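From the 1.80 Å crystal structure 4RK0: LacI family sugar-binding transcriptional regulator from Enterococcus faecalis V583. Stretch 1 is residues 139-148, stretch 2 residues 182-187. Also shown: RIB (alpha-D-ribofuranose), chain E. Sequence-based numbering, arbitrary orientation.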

# COMPACT_ATOMS: atom_id res chain seq x y z
N ASN A 139 -0.26 -17.64 12.49
CA ASN A 139 -1.42 -17.46 11.66
C ASN A 139 -1.19 -18.00 10.25
O ASN A 139 -2.04 -18.68 9.69
CB ASN A 139 -1.88 -15.99 11.68
CG ASN A 139 -0.89 -15.02 11.02
OD1 ASN A 139 0.34 -15.08 11.21
ND2 ASN A 139 -1.44 -14.07 10.27
N ILE A 140 0.01 -17.77 9.73
CA ILE A 140 0.34 -18.22 8.39
C ILE A 140 0.53 -19.73 8.37
O ILE A 140 0.00 -20.40 7.49
CB ILE A 140 1.55 -17.47 7.84
CG1 ILE A 140 1.12 -16.02 7.59
CG2 ILE A 140 2.03 -18.15 6.58
CD1 ILE A 140 2.25 -15.04 7.38
N GLN A 141 1.20 -20.26 9.41
CA GLN A 141 1.41 -21.68 9.54
C GLN A 141 0.07 -22.39 9.56
O GLN A 141 -0.08 -23.42 8.94
CB GLN A 141 2.22 -22.03 10.82
CG GLN A 141 2.77 -23.45 10.78
CD GLN A 141 3.88 -23.65 9.75
OE1 GLN A 141 3.88 -24.62 8.98
NE2 GLN A 141 4.83 -22.73 9.73
N GLN A 142 -0.90 -21.83 10.27
CA GLN A 142 -2.25 -22.41 10.26
C GLN A 142 -2.87 -22.59 8.87
O GLN A 142 -3.71 -23.47 8.67
CB GLN A 142 -3.20 -21.59 11.14
CG GLN A 142 -2.86 -21.64 12.62
CD GLN A 142 -3.12 -23.01 13.23
OE1 GLN A 142 -2.19 -23.77 13.52
NE2 GLN A 142 -4.39 -23.32 13.43
N ARG A 143 -2.51 -21.77 7.89
CA ARG A 143 -3.04 -21.96 6.55
C ARG A 143 -2.51 -23.24 5.93
O ARG A 143 -3.24 -23.99 5.26
CB ARG A 143 -2.68 -20.78 5.66
CG ARG A 143 -3.32 -19.47 6.07
CD ARG A 143 -2.72 -18.26 5.36
NE ARG A 143 -3.05 -17.05 6.10
CZ ARG A 143 -2.56 -15.85 5.86
NH1 ARG A 143 -1.77 -15.64 4.79
NH2 ARG A 143 -2.92 -14.83 6.64
N LEU A 144 -1.23 -23.50 6.12
CA LEU A 144 -0.68 -24.76 5.67
C LEU A 144 -1.35 -25.92 6.41
O LEU A 144 -1.73 -26.96 5.80
CB LEU A 144 0.83 -24.81 5.93
CG LEU A 144 1.44 -26.19 5.62
CD1 LEU A 144 1.31 -26.54 4.15
CD2 LEU A 144 2.89 -26.20 6.05
N LYS A 145 -1.45 -25.77 7.74
CA LYS A 145 -2.09 -26.82 8.59
C LYS A 145 -3.51 -27.11 8.12
O LYS A 145 -3.90 -28.27 7.95
CB LYS A 145 -2.09 -26.39 10.05
CG LYS A 145 -2.36 -27.52 11.04
CD LYS A 145 -1.44 -27.44 12.26
CE LYS A 145 -2.05 -28.11 13.48
NZ LYS A 145 -3.12 -27.26 14.08
N GLY A 146 -4.29 -26.07 7.86
CA GLY A 146 -5.65 -26.30 7.34
C GLY A 146 -5.63 -26.93 5.97
O GLY A 146 -6.43 -27.83 5.66
N PHE A 147 -4.71 -26.47 5.12
CA PHE A 147 -4.55 -27.06 3.80
C PHE A 147 -4.30 -28.58 3.89
O PHE A 147 -4.97 -29.37 3.22
CB PHE A 147 -3.42 -26.35 3.07
CG PHE A 147 -3.29 -26.72 1.64
CD1 PHE A 147 -2.54 -27.82 1.26
CD2 PHE A 147 -3.93 -25.96 0.64
CE1 PHE A 147 -2.42 -28.16 -0.07
CE2 PHE A 147 -3.80 -26.30 -0.69
CZ PHE A 147 -3.05 -27.41 -1.05
N CYS A 148 -3.37 -28.98 4.75
CA CYS A 148 -3.01 -30.41 4.84
C CYS A 148 -4.05 -31.21 5.65
O CYS A 148 -4.07 -32.43 5.60
CB CYS A 148 -1.61 -30.57 5.42
SG CYS A 148 -0.38 -29.77 4.35
N ILE A 182 -0.70 -24.25 -7.50
CA ILE A 182 0.16 -23.61 -6.53
C ILE A 182 -0.71 -22.86 -5.57
O ILE A 182 -1.58 -22.10 -6.00
CB ILE A 182 1.16 -22.62 -7.18
CG1 ILE A 182 1.98 -23.29 -8.27
CG2 ILE A 182 2.07 -21.97 -6.14
CD1 ILE A 182 2.55 -22.30 -9.27
N PHE A 183 -0.52 -23.11 -4.26
CA PHE A 183 -1.14 -22.27 -3.21
C PHE A 183 -0.12 -21.27 -2.72
O PHE A 183 0.84 -21.64 -2.05
CB PHE A 183 -1.69 -23.17 -2.04
CG PHE A 183 -2.31 -22.42 -0.89
CD1 PHE A 183 -2.96 -21.20 -1.05
CD2 PHE A 183 -2.28 -23.00 0.39
CE1 PHE A 183 -3.53 -20.55 0.04
CE2 PHE A 183 -2.85 -22.36 1.47
CZ PHE A 183 -3.49 -21.14 1.31
N ALA A 184 -0.31 -19.99 -3.06
CA ALA A 184 0.55 -18.94 -2.60
C ALA A 184 -0.01 -18.44 -1.28
O ALA A 184 -1.18 -18.08 -1.21
CB ALA A 184 0.60 -17.81 -3.61
N ILE A 185 0.83 -18.41 -0.25
CA ILE A 185 0.31 -18.18 1.10
C ILE A 185 -0.10 -16.74 1.34
O ILE A 185 -0.77 -16.45 2.32
CB ILE A 185 1.28 -18.72 2.18
CG1 ILE A 185 0.54 -19.48 3.25
CG2 ILE A 185 2.09 -17.61 2.77
CD1 ILE A 185 0.11 -20.84 2.80
N ASN A 186 0.28 -15.84 0.44
CA ASN A 186 -0.39 -14.55 0.36
C ASN A 186 -0.43 -14.04 -1.08
O ASN A 186 0.26 -14.60 -1.96
CB ASN A 186 0.12 -13.51 1.35
CG ASN A 186 1.41 -12.84 0.93
OD1 ASN A 186 2.17 -13.35 0.10
ND2 ASN A 186 1.67 -11.69 1.53
N ASP A 187 -1.24 -13.01 -1.31
CA ASP A 187 -1.43 -12.48 -2.67
C ASP A 187 -0.12 -11.87 -3.21
O ASP A 187 0.17 -12.00 -4.39
CB ASP A 187 -2.58 -11.47 -2.74
CG ASP A 187 -3.98 -12.12 -2.57
OD1 ASP A 187 -4.13 -13.32 -2.82
OD2 ASP A 187 -4.90 -11.40 -2.21
O5 RIB E . -0.55 -10.65 3.15
C5 RIB E . 0.15 -10.31 4.33
C4 RIB E . 0.03 -11.49 5.19
O4 RIB E . 0.81 -11.41 6.42
C3 RIB E . -1.47 -11.43 5.36
O3 RIB E . -1.91 -12.66 4.78
C2 RIB E . -1.58 -11.23 6.88
O2 RIB E . -2.52 -12.10 7.45
C1 RIB E . -0.16 -11.28 7.46
O1 RIB E . -0.05 -12.19 8.54

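Three residues account for most of the 298 Å² buried between the helix 139-148 and the segment 182-187: Ile 185 (85 Å²), Phe 183 (67 Å²) and Arg 143 (61 Å²). In all three the CA-to-CB bond points toward the opposite stretch.

Ile 185 lies just past the strand, where the helix comes near: its CA is 7.3 Å from the CA of Ile 140. CG2 and CG1 of Ile 185 lie 3.8 and 3.9 Å from CG2 of Ile 140, and CD1, at the end of the CG1 branch, lies 4.0 Å from CB of Arg 143. With chi1 at -136°, between wells, and chi2 at 76° (p), the side chain spreads along the helix, and its branched, apolar shape suits a surface made of aliphatic carbon.

The same residue supplies the polar link through its backbone. NH1 of Arg 143 donates a hydrogen bond to O of Ile 185 at 2.8 Å, with an N-H...acceptor angle of 132°, so the bond is short but bent. An extended side chain (chi2 168°, chi3 -161°, both t) carries the guanidinium to this carbonyl, which lies near the guanidinium plane. The long arginine thus combines aliphatic packing near its base with a charged donor at its tip. That tip also binds ribose: NH1 and NH2 each donate to RIB O3 at 3.0 Å, and NH2 to RIB O2 at 2.9 Å. From the second stretch, Asn 186 ND2 donates to RIB O5 at 2.9 Å, so the sugar bridges both segments.

Phe 183 fills the other end of the contact. Its CD2 approaches CD2 of Phe 147 to 3.4 Å; the ring planes differ by 16°, but the centroids are 5.3 Å apart and the rings barely overlap. Both residues are buried, and a flat, apolar ring suits each place because it covers area (67 Å² for Phe 183, 39 Å² for Phe 147) without leaving a polar side-chain group to be satisfied. The edge of the Phe 183 ring also meets the helix backbone, with CE2 4.1 Å from O of Arg 143.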